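Local coordinates for protein ribonucleoside-diphosphate reductase, alpha chain (Actinobacillus ureae ATCC 25976, PDB 6DQX) that probably catalyses the reduction of ribonucleoside diphosphates to deoxyribonucleotides, as the catalytic subunit of a class Id ribonucleotide reductase, at residues A[340-345]-A[398-403]; A[386-391]-A[404-409]. All blocks are in the same frame, centred on the assembly; numbering follows the deposited sequence.

Interaction 1. Residues A[340-345]-A[398-403]; sequences ATRHRA and PEILKG
Arg342 and Glu399 meet in a salt bridge at the outer side of this contact. Both bonds from the guanidinium go to one carboxylate oxygen. Arg342 NH2 reaches Glu399 OE2 at 2.9 Å, and the bond from Arg342 NE to the same oxygen is weak. OE2 lies in the guanidinium plane but is approached from above the carboxylate plane; the two planes stand 76° apart. The Arg342 chain bends at chi3 (76°), which lays one face of its guanidinium over Ile400. Ile400 CD1 comes to 3.7 Å from Arg342 NH2. Ile400 CG1 also lies over one face of the His343 ring, in a CH-pi contact 4.0 Å from the ring centroid.

A backbone bond runs beside the salt bridge. Ile400 N donates to Arg342 O at 3.1 Å, in the last turn of helix 334-343; Arg344, the first residue past the helix, has positive phi. The partner is a short 3-10 turn in the loop after helix 367-395, and the contact ties this turn to the helix end within the ribonucleotide reductase barrel domain. Pro398 CB packs against the same carbonyl, 3.4 Å from Arg342 O, and also touches Arg344 CG at 3.9 Å. A water joins Thr341 O to Glu399 N.

Further out, Arg342 NH1 forms a second salt bridge with Glu286. His343 ND1 is bonded to Phe339 O, and its ring stacks on Phe339. The Arg344 guanidinium is held by Asp317 and Ser321 of helix 308-327.

Interaction 2. Residues A[386-391]-A[404-409]; sequences KASQEL and YGRRNT. With EDO (1,2-ethanediol), chain F.
The Arg407 guanidinium meets a bound 1,2-ethanediol at its edge and Leu391 O obliquely. Arg407 NH2 donates to O2 of the diol at 3.0 Å, nearly in the guanidinium plane. The diol probably comes from the crystallisation liquor. NE and NH1 of Arg407 are held elsewhere, by Asp317 and by Gly396 O. The Arg406 guanidinium turns back on its own loop. Its NH2 donates to Thr409 O at 2.9 Å, close to the guanidinium plane, and its NE makes a weak bond to Asn408 O. The Asn408 amide uses both ends: OD1 accepts from Ser388 OG at 2.7 Å, with the hydroxyl tilted 19° from the carbonyl plane, while ND2 donates to Arg344 O and Asp317.

Ser388 is the centre of the contact. Its OG is anti to the backbone N (chi1 -166°), which directs the hydroxyl to Asn408. OG also takes a weak bond from Arg407 N, and Arg406 CB lies 3.5 Å from Ser388 OG. The stronger bond of Arg407 N goes to Ser388 O at 3.1 Å, from well above the carbonyl plane. Helix 367-395 thus gives a carbonyl and a side chain to the irregular loop that follows it, and the chain passes across the side of the helix it has just left, within the barrel domain.

Leu391 CB packs on Arg407 CB at 3.7 Å, one turn further along. On the other flank, Gln389 CG touches Gly405 O at 3.4 Å, and Gln389 CA makes a CA-H...O contact with the same oxygen. A water bridges Gln389 O and Gly405 O.

Both interactions anchor one loop, the chain between helix 367-395 and helix 418-423. Interaction 1 fixes its first part to the end of helix 334-343. Interaction 2 fixes its next part to the helix it has just left. Interaction 1 is mostly buried, with an ion pair toward its exposed side and apolar packing on a ring. Interaction 2 is partly buried and relies on a serine, an asparagine and backbone groups. The two touch directly. His343 O probably bonds Thr409 N, and Pro398 CD packs against Arg407 O. Arg344 and Arg407 come close as like charges, and Asp317 of helix 308-327 forms a salt bridge with each.

Interaction 1. Residues A[340-345]-A[398-403]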
ATOM      1  N   ALA A 340     -20.097  11.762  -5.949  1.00 12.15           N
ATOM      2  CA  ALA A 340     -20.500  12.376  -7.202  1.00 12.38           C
ATOM      3  C   ALA A 340     -22.014  12.272  -7.419  1.00 12.57           C
ATOM      4  O   ALA A 340     -22.647  13.268  -7.743  1.00 12.09           O
ATOM      5  CB  ALA A 340     -19.792  11.773  -8.382  1.00 11.92           C
ATOM      6  N   THR A 341     -22.562  11.087  -7.202  1.00 13.08           N
ATOM      7  CA  THR A 341     -24.022  10.862  -7.321  1.00 14.70           C
ATOM      8  C   THR A 341     -24.847  11.825  -6.440  1.00 15.52           C
ATOM      9  O   THR A 341     -25.854  12.389  -6.886  1.00 16.76           O
ATOM     10  CB  THR A 341     -24.383   9.415  -6.973  1.00 15.61           C
ATOM     11  OG1 THR A 341     -23.676   8.565  -7.882  1.00 15.01           O
ATOM     12  CG2 THR A 341     -25.926   9.187  -7.106  1.00 16.62           C
ATOM     13  N   ARG A 342     -24.436  12.002  -5.189  1.00 15.21           N
ATOM     14  CA  ARG A 342     -25.228  12.765  -4.251  1.00 15.67           C
ATOM     15  C   ARG A 342     -25.004  14.276  -4.273  1.00 15.32           C
ATOM     16  O   ARG A 342     -25.913  15.026  -3.919  1.00 14.81           O
ATOM     17  CB  ARG A 342     -25.026  12.217  -2.856  1.00 17.84           C
ATOM     18  CG  ARG A 342     -25.386  10.749  -2.775  1.00 20.01           C
ATOM     19  CD  ARG A 342     -24.991  10.165  -1.449  1.00 23.23           C
ATOM     20  NE  ARG A 342     -25.875  10.525  -0.357  1.00 25.60           N
ATOM     21  CZ  ARG A 342     -25.543  11.163   0.769  1.00 26.21           C
ATOM     22  NH1 ARG A 342     -24.317  11.591   1.037  1.00 28.76           N
ATOM     23  NH2 ARG A 342     -26.483  11.352   1.672  1.00 27.11           N
ATOM     24  N   HIS A 343     -23.793  14.708  -4.656  1.00 14.27           N
ATOM     25  CA  HIS A 343     -23.369  16.115  -4.585  1.00 13.23           C
ATOM     26  C   HIS A 343     -23.323  16.813  -5.936  1.00 12.81           C
ATOM     27  O   HIS A 343     -23.673  17.986  -6.033  1.00 11.99           O
ATOM     28  CB  HIS A 343     -21.949  16.216  -3.984  1.00 13.10           C
ATOM     29  CG  HIS A 343     -21.881  15.892  -2.526  1.00 12.98           C
ATOM     30  ND1 HIS A 343     -21.929  14.607  -2.018  1.00 14.20           N
ATOM     31  CD2 HIS A 343     -21.736  16.706  -1.469  1.00 11.91           C
ATOM     32  CE1 HIS A 343     -21.837  14.664  -0.695  1.00 12.19           C
ATOM     33  NE2 HIS A 343     -21.724  15.931  -0.340  1.00 13.69           N
ATOM     34  N   ARG A 344     -22.820  16.120  -6.953  1.00 12.11           N
ATOM     35  CA  ARG A 344     -22.552  16.698  -8.261  1.00 12.54           C
ATOM     36  C   ARG A 344     -21.728  17.999  -8.176  1.00 12.53           C
ATOM     37  O   ARG A 344     -22.016  18.984  -8.860  1.00 12.65           O
ATOM     38  CB  ARG A 344     -23.872  16.922  -9.016  1.00 12.94           C
ATOM     39  CG  ARG A 344     -24.729  15.675  -9.168  1.00 13.58           C
ATOM     40  CD  ARG A 344     -25.881  15.898 -10.153  1.00 13.81           C
ATOM     41  NE  ARG A 344     -25.334  15.976 -11.503  1.00 14.27           N
ATOM     42  CZ  ARG A 344     -25.076  14.937 -12.303  1.00 15.02           C
ATOM     43  NH1 ARG A 344     -25.396  13.695 -11.962  1.00 15.47           N
ATOM     44  NH2 ARG A 344     -24.517  15.141 -13.485  1.00 16.07           N
ATOM     45  N   ALA A 345     -20.713  18.019  -7.309  1.00 12.90           N
ATOM     46  CA  ALA A 345     -19.898  19.231  -7.153  1.00 13.13           C
ATOM     47  C   ALA A 345     -19.120  19.566  -8.422  1.00 13.23           C
ATOM     48  O   ALA A 345     -18.549  18.671  -9.052  1.00 13.07           O
ATOM     49  CB  ALA A 345     -18.943  19.086  -5.980  1.00 13.50           C
ATOM     50  N   PRO A 398     -29.810  16.345  -7.108  1.00 14.77           N
ATOM     51  CA  PRO A 398     -29.277  15.129  -6.517  1.00 15.39           C
ATOM     52  C   PRO A 398     -29.653  15.065  -5.017  1.00 15.61           C
ATOM     53  O   PRO A 398     -30.116  16.054  -4.442  1.00 14.73           O
ATOM     54  CB  PRO A 398     -27.757  15.288  -6.718  1.00 14.99           C
ATOM     55  CG  PRO A 398     -27.551  16.759  -6.678  1.00 14.60           C
ATOM     56  CD  PRO A 398     -28.777  17.378  -7.306  1.00 14.96           C
ATOM     57  N   GLU A 399     -29.413  13.925  -4.400  1.00 16.65           N
ATOM     58  CA  GLU A 399     -29.909  13.640  -3.033  1.00 18.09           C
ATOM     59  C   GLU A 399     -29.563  14.696  -1.983  1.00 17.22           C
ATOM     60  O   GLU A 399     -30.410  15.063  -1.197  1.00 16.13           O
ATOM     61  CB  GLU A 399     -29.414  12.252  -2.588  1.00 20.97           C
ATOM     62  CG  GLU A 399     -29.884  11.777  -1.212  1.00 24.23           C
ATOM     63  CD  GLU A 399     -29.188  10.497  -0.762  1.00 27.49           C
ATOM     64  OE1 GLU A 399     -28.877   9.644  -1.618  1.00 28.67           O
ATOM     65  OE2 GLU A 399     -28.943  10.348   0.462  1.00 33.39           O
ATOM     66  N   ILE A 400     -28.310  15.181  -1.962  1.00 16.30           N
ATOM     67  CA  ILE A 400     -27.890  16.168  -0.980  1.00 16.54           C
ATOM     68  C   ILE A 400     -28.628  17.499  -1.142  1.00 14.86           C
ATOM     69  O   ILE A 400     -28.830  18.220  -0.183  1.00 14.64           O
ATOM     70  CB  ILE A 400     -26.325  16.362  -1.063  1.00 18.88           C
ATOM     71  CG1 ILE A 400     -25.634  15.204  -0.339  1.00 21.66           C
ATOM     72  CG2 ILE A 400     -25.846  17.698  -0.557  1.00 21.13           C
ATOM     73  CD1 ILE A 400     -26.046  14.979   1.114  1.00 23.08           C
ATOM     74  N   LEU A 401     -29.042  17.815  -2.358  1.00 14.18           N
ATOM     75  CA  LEU A 401     -29.712  19.061  -2.659  1.00 14.09           C
ATOM     76  C   LEU A 401     -31.246  18.982  -2.819  1.00 15.18           C
ATOM     77  O   LEU A 401     -31.844  19.923  -3.336  1.00 13.80           O
ATOM     78  CB  LEU A 401     -29.105  19.650  -3.935  1.00 14.59           C
ATOM     79  CG  LEU A 401     -27.666  20.158  -3.775  1.00 13.97           C
ATOM     80  CD1 LEU A 401     -27.018  20.348  -5.142  1.00 14.95           C
ATOM     81  CD2 LEU A 401     -27.652  21.425  -2.960  1.00 14.04           C
ATOM     82  N   LYS A 402     -31.878  17.883  -2.405  1.00 16.72           N
ATOM     83  CA  LYS A 402     -33.349  17.805  -2.486  1.00 18.47           C
ATOM     84  C   LYS A 402     -33.936  19.003  -1.742  1.00 19.10           C
ATOM     85  O   LYS A 402     -33.642  19.214  -0.556  1.00 18.94           O
ATOM     86  CB  LYS A 402     -33.863  16.492  -1.902  1.00 21.85           C
ATOM     87  CG  LYS A 402     -35.356  16.277  -2.086  1.00 26.09           C
ATOM     88  CD  LYS A 402     -35.733  14.849  -1.712  1.00 30.82           C
ATOM     89  CE  LYS A 402     -37.211  14.722  -1.395  1.00 33.22           C
ATOM     90  NZ  LYS A 402     -37.446  13.426  -0.720  1.00 36.72           N
ATOM     91  N   GLY A 403     -34.724  19.807  -2.460  1.00 19.14           N
ATOM     92  CA  GLY A 403     -35.371  21.003  -1.908  1.00 19.43           C
ATOM     93  C   GLY A 403     -34.542  22.270  -1.916  1.00 18.62           C
ATOM     94  O   GLY A 403     -35.031  23.323  -1.511  1.00 19.38           O
TER
HETATM   95  O   HOH W   1     -28.380  11.783  -6.113  1.00 17.43           O

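Interaction 2. Residues A[386-391]-A[404-409]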
ATOM      1  N   LYS A 386     -27.237  30.424 -11.767  1.00 14.90           N
ATOM      2  CA  LYS A 386     -28.417  30.389 -12.634  1.00 16.53           C
ATOM      3  C   LYS A 386     -28.438  29.114 -13.453  1.00 15.50           C
ATOM      4  O   LYS A 386     -29.464  28.450 -13.559  1.00 13.97           O
ATOM      5  CB  LYS A 386     -28.421  31.608 -13.551  1.00 18.84           C
ATOM      6  CG  LYS A 386     -29.581  31.656 -14.539  1.00 21.01           C
ATOM      7  CD  LYS A 386     -29.494  32.886 -15.419  1.00 24.14           C
ATOM      8  CE  LYS A 386     -28.342  32.776 -16.395  1.00 26.11           C
ATOM      9  NZ  LYS A 386     -28.505  33.621 -17.607  1.00 28.65           N
ATOM     10  N   ALA A 387     -27.286  28.771 -14.025  1.00 14.62           N
ATOM     11  CA  ALA A 387     -27.165  27.585 -14.836  1.00 14.43           C
ATOM     12  C   ALA A 387     -27.449  26.300 -14.021  1.00 13.95           C
ATOM     13  O   ALA A 387     -28.178  25.408 -14.475  1.00 13.74           O
ATOM     14  CB  ALA A 387     -25.800  27.546 -15.519  1.00 14.69           C
ATOM     15  N   SER A 388     -26.957  26.254 -12.787  1.00 13.31           N
ATOM     16  CA  SER A 388     -27.167  25.087 -11.916  1.00 13.32           C
ATOM     17  C   SER A 388     -28.647  24.956 -11.530  1.00 13.95           C
ATOM     18  O   SER A 388     -29.181  23.856 -11.467  1.00 13.59           O
ATOM     19  CB  SER A 388     -26.340  25.182 -10.649  1.00 12.96           C
ATOM     20  OG  SER A 388     -26.300  23.935  -9.992  1.00 12.37           O
ATOM     21  N   GLN A 389     -29.302  26.095 -11.312  1.00 14.62           N
ATOM     22  CA  GLN A 389     -30.768  26.111 -11.091  1.00 16.43           C
ATOM     23  C   GLN A 389     -31.555  25.575 -12.287  1.00 16.73           C
ATOM     24  O   GLN A 389     -32.459  24.773 -12.107  1.00 19.37           O
ATOM     25  CB  GLN A 389     -31.240  27.528 -10.712  1.00 17.34           C
ATOM     26  CG  GLN A 389     -30.744  27.996  -9.341  1.00 18.05           C
ATOM     27  CD  GLN A 389     -30.881  29.492  -9.119  1.00 19.09           C
ATOM     28  OE1 GLN A 389     -31.074  30.255 -10.049  1.00 21.67           O
ATOM     29  NE2 GLN A 389     -30.758  29.909  -7.887  1.00 22.10           N
ATOM     30  N   GLU A 390     -31.204  25.994 -13.506  1.00 17.35           N
ATOM     31  CA  GLU A 390     -31.829  25.492 -14.742  1.00 17.78           C
ATOM     32  C   GLU A 390     -31.586  23.990 -14.930  1.00 16.95           C
ATOM     33  O   GLU A 390     -32.494  23.235 -15.331  1.00 15.77           O
ATOM     34  CB  GLU A 390     -31.285  26.204 -15.987  1.00 19.59           C
ATOM     35  CG  GLU A 390     -31.564  27.699 -16.039  1.00 21.31           C
ATOM     36  CD  GLU A 390     -30.701  28.473 -17.029  1.00 23.84           C
ATOM     37  OE1 GLU A 390     -29.795  27.913 -17.721  1.00 26.99           O
ATOM     38  OE2 GLU A 390     -30.939  29.691 -17.116  1.00 26.81           O
ATOM     39  N   LEU A 391     -30.358  23.565 -14.638  1.00 15.28           N
ATOM     40  CA  LEU A 391     -30.032  22.149 -14.688  1.00 15.23           C
ATOM     41  C   LEU A 391     -30.878  21.290 -13.744  1.00 15.02           C
ATOM     42  O   LEU A 391     -31.209  20.156 -14.086  1.00 14.96           O
ATOM     43  CB  LEU A 391     -28.548  21.919 -14.396  1.00 15.25           C
ATOM     44  CG  LEU A 391     -27.560  22.326 -15.479  1.00 15.93           C
ATOM     45  CD1 LEU A 391     -26.137  22.454 -14.896  1.00 16.21           C
ATOM     46  CD2 LEU A 391     -27.584  21.346 -16.655  1.00 16.66           C
ATOM     47  N   TYR A 404     -33.278  22.173  -2.346  1.00 17.41           N
ATOM     48  CA  TYR A 404     -32.373  23.296  -2.388  1.00 17.01           C
ATOM     49  C   TYR A 404     -32.392  24.103  -3.684  1.00 16.47           C
ATOM     50  O   TYR A 404     -31.939  25.231  -3.661  1.00 18.06           O
ATOM     51  CB  TYR A 404     -30.925  22.886  -2.055  1.00 16.38           C
ATOM     52  CG  TYR A 404     -30.709  22.666  -0.566  1.00 16.51           C
ATOM     53  CD1 TYR A 404     -31.032  21.457   0.035  1.00 17.12           C
ATOM     54  CD2 TYR A 404     -30.177  23.658   0.225  1.00 17.30           C
ATOM     55  CE1 TYR A 404     -30.837  21.258   1.397  1.00 17.44           C
ATOM     56  CE2 TYR A 404     -29.973  23.471   1.592  1.00 17.85           C
ATOM     57  CZ  TYR A 404     -30.292  22.264   2.166  1.00 17.63           C
ATOM     58  OH  TYR A 404     -30.105  22.037   3.511  1.00 18.78           O
ATOM     59  N   GLY A 405     -32.897  23.540  -4.774  1.00 16.38           N
ATOM     60  CA  GLY A 405     -33.163  24.287  -6.000  1.00 16.46           C
ATOM     61  C   GLY A 405     -32.030  24.422  -6.999  1.00 15.66           C
ATOM     62  O   GLY A 405     -32.118  25.251  -7.914  1.00 16.09           O
ATOM     63  N   ARG A 406     -30.965  23.622  -6.848  1.00 14.47           N
ATOM     64  CA  ARG A 406     -29.932  23.541  -7.868  1.00 13.12           C
ATOM     65  C   ARG A 406     -29.414  22.119  -7.989  1.00 12.85           C
ATOM     66  O   ARG A 406     -29.734  21.261  -7.160  1.00 12.88           O
ATOM     67  CB  ARG A 406     -28.798  24.522  -7.586  1.00 12.90           C
ATOM     68  CG  ARG A 406     -28.017  24.256  -6.310  1.00 12.58           C
ATOM     69  CD  ARG A 406     -26.841  25.224  -6.211  1.00 12.81           C
ATOM     70  NE  ARG A 406     -26.026  24.876  -5.048  1.00 13.37           N
ATOM     71  CZ  ARG A 406     -26.341  25.084  -3.767  1.00 13.86           C
ATOM     72  NH1 ARG A 406     -27.468  25.702  -3.405  1.00 15.04           N
ATOM     73  NH2 ARG A 406     -25.501  24.685  -2.806  1.00 14.15           N
ATOM     74  N   ARG A 407     -28.639  21.915  -9.048  1.00 12.13           N
ATOM     75  CA  ARG A 407     -28.119  20.611  -9.461  1.00 12.62           C
ATOM     76  C   ARG A 407     -26.782  20.235  -8.775  1.00 12.63           C
ATOM     77  O   ARG A 407     -26.464  19.036  -8.651  1.00 12.48           O
ATOM     78  CB  ARG A 407     -27.912  20.681 -10.979  1.00 13.53           C
ATOM     79  CG  ARG A 407     -27.387  19.444 -11.689  1.00 15.03           C
ATOM     80  CD  ARG A 407     -28.464  18.432 -11.912  1.00 15.08           C
ATOM     81  NE  ARG A 407     -28.031  17.401 -12.855  1.00 15.35           N
ATOM     82  CZ  ARG A 407     -28.512  16.168 -12.887  1.00 16.29           C
ATOM     83  NH1 ARG A 407     -29.459  15.790 -12.037  1.00 18.08           N
ATOM     84  NH2 ARG A 407     -28.036  15.299 -13.768  1.00 17.13           N
ATOM     85  N   ASN A 408     -25.995  21.251  -8.412  1.00 12.02           N
ATOM     86  CA  ASN A 408     -24.585  21.118  -8.010  1.00 11.84           C
ATOM     87  C   ASN A 408     -24.329  21.807  -6.689  1.00 11.85           C
ATOM     88  O   ASN A 408     -24.715  22.953  -6.501  1.00 12.11           O
ATOM     89  CB  ASN A 408     -23.733  21.775  -9.064  1.00 11.70           C
ATOM     90  CG  ASN A 408     -24.107  21.316 -10.451  1.00 11.62           C
ATOM     91  OD1 ASN A 408     -24.794  22.038 -11.192  1.00 11.76           O
ATOM     92  ND2 ASN A 408     -23.731  20.077 -10.793  1.00 10.63           N
ATOM     93  N   THR A 409     -23.674  21.112  -5.753  1.00 12.07           N
ATOM     94  CA  THR A 409     -23.499  21.670  -4.411  1.00 11.82           C
ATOM     95  C   THR A 409     -22.597  22.893  -4.436  1.00 11.92           C
ATOM     96  O   THR A 409     -22.849  23.885  -3.717  1.00 11.67           O
ATOM     97  CB  THR A 409     -22.942  20.651  -3.397  1.00 12.00           C
ATOM     98  OG1 THR A 409     -21.735  20.091  -3.910  1.00 11.72           O
ATOM     99  CG2 THR A 409     -23.961  19.574  -3.099  1.00 12.27           C
TER
HETATM  100  C1  EDO F 605     -27.052  15.015 -18.206  1.00 32.66           C
HETATM  101  O1  EDO F 605     -25.878  14.192 -18.157  1.00 35.43           O
HETATM  102  C2  EDO F 605     -26.893  16.279 -17.378  1.00 31.42           C
HETATM  103  O2  EDO F 605     -26.348  15.988 -16.096  1.00 29.62           O
HETATM  104  O   HOH W   2     -34.292  24.727 -10.041  1.00 29.31           O